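Long-range contacts in GDSL-esterase (Pseudoalteromonas sp., PDB 3HP4), which hydrolyses ester bonds as a cold-adapted serine esterase of the SGNH family, and may act on lysophospholipids: residues 69-74 against 105-110; 111-116 against 123-128. All blocks are in the same frame, centred on the assembly; numbering follows the deposited sequence.

How the interactions relate
Both contacts show how a three-layer α/β fold is assembled from consecutive pieces of chain. Interaction 1 joins two neighbouring parallel strands in the middle of the sheet, and interaction 2 packs the loop leaving the second of them against helix 119-136, which follows it. Their centres lie about 17 Å apart, yet they meet directly: L74 O approaches I111 CG1 at 3.6 Å, as packing. Interaction 1 is tied to the active-site segment through E73, whose OE1 is hydrogen-bonded to S13 OG and D10 N; D10 directly precedes in sequence the serine that carries the monoethylphosphonate group. The centre of interaction 2 lies about 15 Å from that of the chain, against about 6 Å for interaction 1.

Interaction 1. Residues 69-74 against 105-110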
ATOM      1  N   HIS A  69      -1.617  -8.835 -10.602  1.00  5.49           N
ATOM      2  CA  HIS A  69      -0.911  -8.534  -9.362  1.00  5.91           C
ATOM      3  C   HIS A  69      -1.755  -7.589  -8.540  1.00  6.20           C
ATOM      4  O   HIS A  69      -2.448  -6.709  -9.087  1.00  6.26           O
ATOM      5  CB  HIS A  69       0.406  -7.777  -9.654  1.00  7.51           C
ATOM      6  CG  HIS A  69       1.395  -8.608 -10.396  1.00  8.15           C
ATOM      7  ND1 HIS A  69       1.328  -8.846 -11.744  1.00 10.62           N
ATOM      8  CD2 HIS A  69       2.464  -9.288  -9.910  1.00 10.17           C
ATOM      9  CE1 HIS A  69       2.337  -9.670 -12.062  1.00 10.44           C
ATOM     10  NE2 HIS A  69       3.037  -9.924 -10.985  1.00 12.68           N
ATOM     11  N   VAL A  70      -1.696  -7.745  -7.223  1.00  5.80           N
ATOM     12  CA  VAL A  70      -2.381  -6.826  -6.280  1.00  6.06           C
ATOM     13  C   VAL A  70      -1.371  -6.394  -5.254  1.00  5.50           C
ATOM     14  O   VAL A  70      -0.689  -7.255  -4.669  1.00  6.32           O
ATOM     15  CB  VAL A  70      -3.578  -7.532  -5.601  1.00  5.38           C
ATOM     16  CG1 VAL A  70      -4.165  -6.645  -4.525  1.00  8.03           C
ATOM     17  CG2 VAL A  70      -4.703  -7.875  -6.621  1.00  7.08           C
ATOM     18  N   LEU A  71      -1.271  -5.106  -5.032  1.00  4.63           N
ATOM     19  CA  LEU A  71      -0.343  -4.529  -4.026  1.00  5.58           C
ATOM     20  C   LEU A  71      -1.174  -3.829  -2.996  1.00  5.69           C
ATOM     21  O   LEU A  71      -1.829  -2.819  -3.286  1.00  6.85           O
ATOM     22  CB  LEU A  71       0.576  -3.540  -4.782  1.00  6.71           C
ATOM     23  CG  LEU A  71       1.859  -3.069  -4.083  1.00  9.09           C
ATOM     24  CD1 LEU A  71       2.802  -2.349  -5.068  1.00 12.02           C
ATOM     25  CD2 LEU A  71       1.496  -2.146  -2.932  1.00 12.81           C
ATOM     26  N   ILE A  72      -1.188  -4.392  -1.779  1.00  5.58           N
ATOM     27  CA  ILE A  72      -1.967  -3.864  -0.655  1.00  5.92           C
ATOM     28  C   ILE A  72      -1.142  -2.893   0.154  1.00  6.20           C
ATOM     29  O   ILE A  72      -0.019  -3.229   0.572  1.00  7.19           O
ATOM     30  CB  ILE A  72      -2.439  -5.046   0.186  1.00  5.43           C
ATOM     31  CG1 ILE A  72      -3.362  -5.934  -0.627  1.00  7.29           C
ATOM     32  CG2 ILE A  72      -3.150  -4.522   1.459  1.00  7.53           C
ATOM     33  CD1 ILE A  72      -3.540  -7.331   0.013  1.00 10.27           C
ATOM     34  N   GLU A  73      -1.649  -1.668   0.349  1.00  6.32           N
ATOM     35  CA  GLU A  73      -1.013  -0.683   1.251  1.00  6.05           C
ATOM     36  C   GLU A  73      -2.116  -0.185   2.156  1.00  6.31           C
ATOM     37  O   GLU A  73      -2.718   0.884   1.933  1.00  7.12           O
ATOM     38  CB  GLU A  73      -0.396   0.426   0.395  1.00  7.37           C
ATOM     39  CG  GLU A  73       0.216   1.574   1.203  1.00  8.39           C
ATOM     40  CD  GLU A  73      -0.763   2.695   1.501  1.00  7.00           C
ATOM     41  OE1 GLU A  73      -1.375   3.280   0.554  1.00  8.02           O
ATOM     42  OE2 GLU A  73      -0.891   3.083   2.715  1.00  7.57           O
ATOM     43  N   LEU A  74      -2.427  -0.986   3.185  1.00  6.43           N
ATOM     44  CA  LEU A  74      -3.553  -0.743   4.078  1.00  6.04           C
ATOM     45  C   LEU A  74      -3.209  -1.125   5.479  1.00  5.65           C
ATOM     46  O   LEU A  74      -2.365  -1.989   5.757  1.00  6.27           O
ATOM     47  CB  LEU A  74      -4.766  -1.574   3.655  1.00  7.51           C
ATOM     48  CG  LEU A  74      -5.407  -1.157   2.335  1.00  6.71           C
ATOM     49  CD1 LEU A  74      -6.492  -2.184   1.962  1.00 10.17           C
ATOM     50  CD2 LEU A  74      -6.045   0.244   2.404  1.00  8.83           C
ATOM     51  N   MET A 105      -0.890 -12.482  -8.194  1.00  6.60           N
ATOM     52  CA  MET A 105       0.266 -12.450  -7.303  0.50  6.81           C
ATOM     53  C   MET A 105       0.092 -11.256  -6.343  1.00  6.41           C
ATOM     54  O   MET A 105      -0.179 -10.124  -6.830  1.00  6.55           O
ATOM     55  CB  MET A 105       1.455 -12.202  -8.197  0.50  8.51           C
ATOM     56  CG  MET A 105       2.761 -12.505  -7.545  0.50 11.79           C
ATOM     57  SD  MET A 105       2.993 -14.255  -7.088  0.50 16.16           S
ATOM     58  CE  MET A 105       3.750 -14.844  -8.593  0.50 18.42           C
ATOM     59  N   THR A 106       0.275 -11.468  -5.054  1.00  5.65           N
ATOM     60  CA  THR A 106      -0.126 -10.449  -4.089  1.00  5.74           C
ATOM     61  C   THR A 106       1.043 -10.007  -3.252  1.00  5.71           C
ATOM     62  O   THR A 106       1.828 -10.857  -2.753  1.00  6.55           O
ATOM     63  CB  THR A 106      -1.247 -11.011  -3.204  1.00  6.46           C
ATOM     64  OG1 THR A 106      -2.327 -11.406  -4.082  1.00  9.64           O
ATOM     65  CG2 THR A 106      -1.809  -9.967  -2.283  1.00  8.64           C
ATOM     66  N   ALA A 107       1.166  -8.699  -3.048  1.00  5.37           N
ATOM     67  CA  ALA A 107       2.153  -8.099  -2.141  1.00  5.35           C
ATOM     68  C   ALA A 107       1.429  -7.328  -1.101  1.00  5.50           C
ATOM     69  O   ALA A 107       0.325  -6.784  -1.322  1.00  6.49           O
ATOM     70  CB  ALA A 107       3.104  -7.176  -2.939  1.00  7.48           C
ATOM     71  N   LEU A 108       2.049  -7.247   0.074  1.00  6.19           N
ATOM     72  CA  LEU A 108       1.542  -6.547   1.232  1.00  7.50           C
ATOM     73  C   LEU A 108       2.618  -5.612   1.738  1.00  6.05           C
ATOM     74  O   LEU A 108       3.703  -6.083   2.084  1.00  7.43           O
ATOM     75  CB  LEU A 108       1.260  -7.651   2.297  1.00  9.43           C
ATOM     76  CG  LEU A 108       0.683  -7.207   3.594  1.00  6.65           C
ATOM     77  CD1 LEU A 108      -0.714  -6.532   3.454  1.00 10.93           C
ATOM     78  CD2 LEU A 108       0.588  -8.380   4.585  1.00 10.19           C
ATOM     79  N   MET A 109       2.331  -4.328   1.827  1.00  5.83           N
ATOM     80  CA  MET A 109       3.311  -3.393   2.399  1.00  6.06           C
ATOM     81  C   MET A 109       3.273  -3.417   3.914  1.00  5.95           C
ATOM     82  O   MET A 109       2.189  -3.315   4.532  1.00  7.37           O
ATOM     83  CB  MET A 109       3.022  -1.986   1.894  1.00  7.24           C
ATOM     84  CG  MET A 109       4.140  -1.006   2.272  1.00  6.29           C
ATOM     85  SD  MET A 109       3.997   0.562   1.429  1.00  7.70           S
ATOM     86  CE  MET A 109       4.458   0.017  -0.219  1.00 10.98           C
ATOM     87  N   GLU A 110       4.419  -3.544   4.536  1.00  5.98           N
ATOM     88  CA  GLU A 110       4.630  -3.364   5.990  0.70  6.18           C
ATOM     89  C   GLU A 110       4.190  -1.933   6.341  1.00  6.74           C
ATOM     90  O   GLU A 110       4.578  -1.007   5.587  1.00  7.72           O
ATOM     91  CB  GLU A 110       6.125  -3.631   6.324  0.70  4.78           C
ATOM     92  CG  GLU A 110       6.329  -3.816   7.800  0.70 10.14           C
ATOM     93  CD  GLU A 110       7.667  -4.317   8.060  0.70  9.15           C
ATOM     94  OE1 GLU A 110       8.632  -3.795   7.353  0.70 14.30           O
ATOM     95  OE2 GLU A 110       7.751  -5.229   8.868  0.70 16.38           O
TER
HETATM   96  O   HOH W   1      -0.511  -3.079   3.894  1.00  7.16           O
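I72 and M109, with M105 close behind, bury the most surface where strands 69-73 and 105-109 run parallel. I72 is gripped through its backbone: its N-H meets A107 O at 2.9 Å, almost straight at 178°, while its carbonyl receives M109 N. V70 repeats the pattern two residues earlier, giving N-H to M105 O and accepting from A107 N. On the face shared with V70 and T106, the two branches of I72 part: CG2 rests on L108 CD1 at 3.7 Å, and CD1 reaches T106 CG2 at 3.9 Å. M109 holds CG anti to its backbone N (chi1 -171°) and lies alongside E73, its SD 3.9 Å from E73 CG. Just beyond, a water accepts from L74 N and donates to M109 O, bridging the strands where they part. At the other end, M105 CB meets H69 CD2 obliquely at 3.5 Å; the same imidazole stands edge-to-face with W181 of helix 166-183. An alanine in place of H69 would probably leave M105 CB without its neighbour and open a gap beside W181. Main-chain polar groups thus satisfy one another, mainly apolar side chains pack the buried middle, and the H69-M105 end is more exposed.

Interaction 2. Residues 111-116 against 123-128; sequences IYIPPN and KMFTSS
F125, the first side chain of residues 123-128 to meet the preceding loop, presents its ring to I111 and I113. Its CG stands anti to the backbone N (chi1 173°), and I113 CD1 lies over one face, 4.0 Å from the ring centroid and shifted towards the rim, a CH-pi contact. I113 CG1 occupies the crowded position between its backbone N and carbonyl carbon (chi1 53°), and CD1 continues from it to F125 CG at 3.7 Å. I111 approaches differently: its CG2 sits at the edge of the ring, in plane. Next along, T126 turns both branches to the loop. Its hydroxyl donates to I111 O at 2.8 Å, in the carbonyl plane and on a lone pair, and accepts from a water that in turn receives I113 N at 2.9 Å. Its methyl CG2 is centred over one face of the Y112 ring, 3.8 Å from the centroid and only 13° off the normal. Joining strand 105-109 to helix 119-136, this loop opens the beta-alpha-beta crossover from that strand through the helix to the neighbouring parallel strand 139-141, right-handed as is usual in the α/β SGNH-hydrolase fold.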
ATOM      1  N   ILE A 111       3.460  -1.708   7.408  1.00  6.00           N
ATOM      2  CA  ILE A 111       3.040  -0.348   7.807  1.00  5.83           C
ATOM      3  C   ILE A 111       3.574  -0.121   9.212  1.00  6.07           C
ATOM      4  O   ILE A 111       3.615  -1.071  10.030  1.00  6.63           O
ATOM      5  CB  ILE A 111       1.534  -0.212   7.772  1.00  5.70           C
ATOM      6  CG1 ILE A 111       0.901  -0.653   6.465  1.00  7.48           C
ATOM      7  CG2 ILE A 111       1.109   1.245   8.094  1.00  6.98           C
ATOM      8  CD1 ILE A 111       1.318   0.185   5.174  1.00  8.33           C
ATOM      9  N   TYR A 112       4.018   1.105   9.511  1.00  5.74           N
ATOM     10  CA  TYR A 112       4.428   1.542  10.843  1.00  6.49           C
ATOM     11  C   TYR A 112       3.554   2.704  11.247  1.00  8.06           C
ATOM     12  O   TYR A 112       3.105   3.471  10.392  1.00  8.59           O
ATOM     13  CB  TYR A 112       5.915   2.017  10.839  1.00  7.93           C
ATOM     14  CG  TYR A 112       6.932   0.877  10.641  1.00  7.86           C
ATOM     15  CD1 TYR A 112       7.800   0.459  11.664  1.00 11.08           C
ATOM     16  CD2 TYR A 112       7.060   0.254   9.431  1.00  9.44           C
ATOM     17  CE1 TYR A 112       8.700  -0.594  11.377  1.00 13.69           C
ATOM     18  CE2 TYR A 112       7.988  -0.764   9.199  1.00 10.97           C
ATOM     19  CZ  TYR A 112       8.749  -1.154  10.170  1.00 13.96           C
ATOM     20  OH  TYR A 112       9.637  -2.261   9.827  1.00 16.77           O
ATOM     21  N   ILE A 113       3.263   2.741  12.544  1.00  7.41           N
ATOM     22  CA  ILE A 113       2.411   3.815  13.115  1.00  9.17           C
ATOM     23  C   ILE A 113       3.081   4.400  14.323  1.00  8.64           C
ATOM     24  O   ILE A 113       3.788   3.708  15.045  1.00  8.88           O
ATOM     25  CB  ILE A 113       0.990   3.272  13.516  1.00  7.94           C
ATOM     26  CG1 ILE A 113       1.122   2.050  14.439  1.00  9.66           C
ATOM     27  CG2 ILE A 113       0.156   3.059  12.252  1.00 10.85           C
ATOM     28  CD1 ILE A 113      -0.175   1.564  15.159  1.00 13.55           C
ATOM     29  N   PRO A 114       2.742   5.666  14.620  1.00  9.74           N
ATOM     30  CA  PRO A 114       3.235   6.237  15.898  1.00  8.52           C
ATOM     31  C   PRO A 114       2.617   5.551  17.102  1.00  8.96           C
ATOM     32  O   PRO A 114       1.542   4.944  16.992  1.00  7.35           O
ATOM     33  CB  PRO A 114       2.790   7.695  15.850  1.00 10.21           C
ATOM     34  CG  PRO A 114       1.600   7.668  14.941  1.00 13.30           C
ATOM     35  CD  PRO A 114       1.825   6.553  13.905  1.00  9.72           C
ATOM     36  N   PRO A 115       3.262   5.663  18.261  1.00  8.57           N
ATOM     37  CA  PRO A 115       2.832   4.957  19.481  1.00  9.25           C
ATOM     38  C   PRO A 115       1.659   5.648  20.174  1.00  7.72           C
ATOM     39  O   PRO A 115       1.644   5.805  21.397  1.00  8.71           O
ATOM     40  CB  PRO A 115       4.105   4.980  20.359  1.00 10.84           C
ATOM     41  CG  PRO A 115       4.730   6.352  19.979  1.00 10.77           C
ATOM     42  CD  PRO A 115       4.520   6.422  18.461  1.00 10.65           C
ATOM     43  N   ASN A 116       0.612   5.972  19.414  1.00  7.48           N
ATOM     44  CA  ASN A 116      -0.560   6.600  19.972  1.00  8.68           C
ATOM     45  C   ASN A 116      -1.311   5.726  20.947  1.00  7.38           C
ATOM     46  O   ASN A 116      -2.047   6.239  21.790  1.00  7.86           O
ATOM     47  CB  ASN A 116      -1.499   7.078  18.841  1.00  9.65           C
ATOM     48  CG  ASN A 116      -0.857   8.163  17.964  1.00 13.04           C
ATOM     49  OD1 ASN A 116       0.135   8.764  18.342  1.00 21.14           O
ATOM     50  ND2 ASN A 116      -1.371   8.331  16.766  1.00 18.52           N
ATOM     51  N   LYS A 123       4.146  -2.368  17.918  1.00  6.35           N
ATOM     52  CA  LYS A 123       4.883  -3.542  17.515  1.00  7.13           C
ATOM     53  C   LYS A 123       3.936  -4.661  17.122  1.00  6.25           C
ATOM     54  O   LYS A 123       4.195  -5.414  16.145  1.00  6.24           O
ATOM     55  CB  LYS A 123       5.844  -4.041  18.626  1.00  9.79           C
ATOM     56  CG  LYS A 123       7.002  -3.190  18.801  1.00 14.92           C
ATOM     57  CD  LYS A 123       8.069  -3.775  19.744  1.00 21.43           C
ATOM     58  CE  LYS A 123       7.743  -5.066  20.386  1.00 24.49           C
ATOM     59  NZ  LYS A 123       8.920  -5.360  21.379  1.00 30.03           N
ATOM     60  N   MET A 124       2.851  -4.856  17.855  1.00  5.49           N
ATOM     61  CA  MET A 124       1.849  -5.840  17.465  1.00  6.11           C
ATOM     62  C   MET A 124       1.337  -5.566  16.090  1.00  6.59           C
ATOM     63  O   MET A 124       1.166  -6.462  15.250  1.00  7.04           O
ATOM     64  CB  MET A 124       0.678  -5.775  18.440  1.00  6.70           C
ATOM     65  CG  MET A 124       1.001  -6.246  19.907  1.00  7.79           C
ATOM     66  SD  MET A 124      -0.286  -5.706  21.086  1.00 11.18           S
ATOM     67  CE  MET A 124      -1.659  -6.623  20.473  1.00 14.83           C
ATOM     68  N   PHE A 125       1.056  -4.295  15.804  1.00  5.26           N
ATOM     69  CA  PHE A 125       0.548  -3.846  14.514  1.00  4.82           C
ATOM     70  C   PHE A 125       1.561  -4.114  13.408  1.00  4.72           C
ATOM     71  O   PHE A 125       1.210  -4.798  12.433  1.00  5.52           O
ATOM     72  CB  PHE A 125       0.258  -2.315  14.660  1.00  5.20           C
ATOM     73  CG  PHE A 125      -0.123  -1.680  13.365  1.00  5.20           C
ATOM     74  CD1 PHE A 125      -1.454  -1.619  12.961  1.00  6.00           C
ATOM     75  CD2 PHE A 125       0.835  -1.139  12.555  1.00  5.43           C
ATOM     76  CE1 PHE A 125      -1.781  -0.991  11.743  1.00  6.14           C
ATOM     77  CE2 PHE A 125       0.509  -0.524  11.349  1.00  6.09           C
ATOM     78  CZ  PHE A 125      -0.794  -0.462  10.940  1.00  5.56           C
ATOM     79  N   THR A 126       2.790  -3.669  13.550  1.00  4.90           N
ATOM     80  CA  THR A 126       3.731  -3.838  12.423  1.00  4.98           C
ATOM     81  C   THR A 126       4.068  -5.326  12.231  1.00  5.87           C
ATOM     82  O   THR A 126       4.155  -5.815  11.093  1.00  5.93           O
ATOM     83  CB  THR A 126       4.940  -3.002  12.635  1.00  5.99           C
ATOM     84  OG1 THR A 126       4.532  -1.637  12.595  1.00  7.86           O
ATOM     85  CG2 THR A 126       5.973  -3.272  11.528  1.00  8.37           C
ATOM     86  N   SER A 127       4.230  -6.085  13.292  1.00  5.24           N
ATOM     87  CA  SER A 127       4.569  -7.478  13.158  1.00  5.23           C
ATOM     88  C   SER A 127       3.461  -8.279  12.522  1.00  6.16           C
ATOM     89  O   SER A 127       3.720  -9.355  11.907  1.00  6.81           O
ATOM     90  CB  SER A 127       5.053  -8.041  14.482  1.00  6.53           C
ATOM     91  OG  SER A 127       3.977  -8.094  15.399  1.00  8.09           O
ATOM     92  N   SER A 128       2.218  -7.805  12.577  1.00  5.89           N
ATOM     93  CA  SER A 128       1.166  -8.587  11.975  0.50  5.58           C
ATOM     94  C   SER A 128       1.374  -8.724  10.456  1.00  5.57           C
ATOM     95  O   SER A 128       0.954  -9.745   9.893  1.00  6.48           O
ATOM     96  CB  SER A 128      -0.227  -7.988  12.272  0.50  6.61           C
ATOM     97  OG  SER A 128      -0.431  -6.797  11.522  0.50  5.19           O
TER
HETATM   98  O   HOH W   2       4.496   0.623  14.064  1.00 10.05           O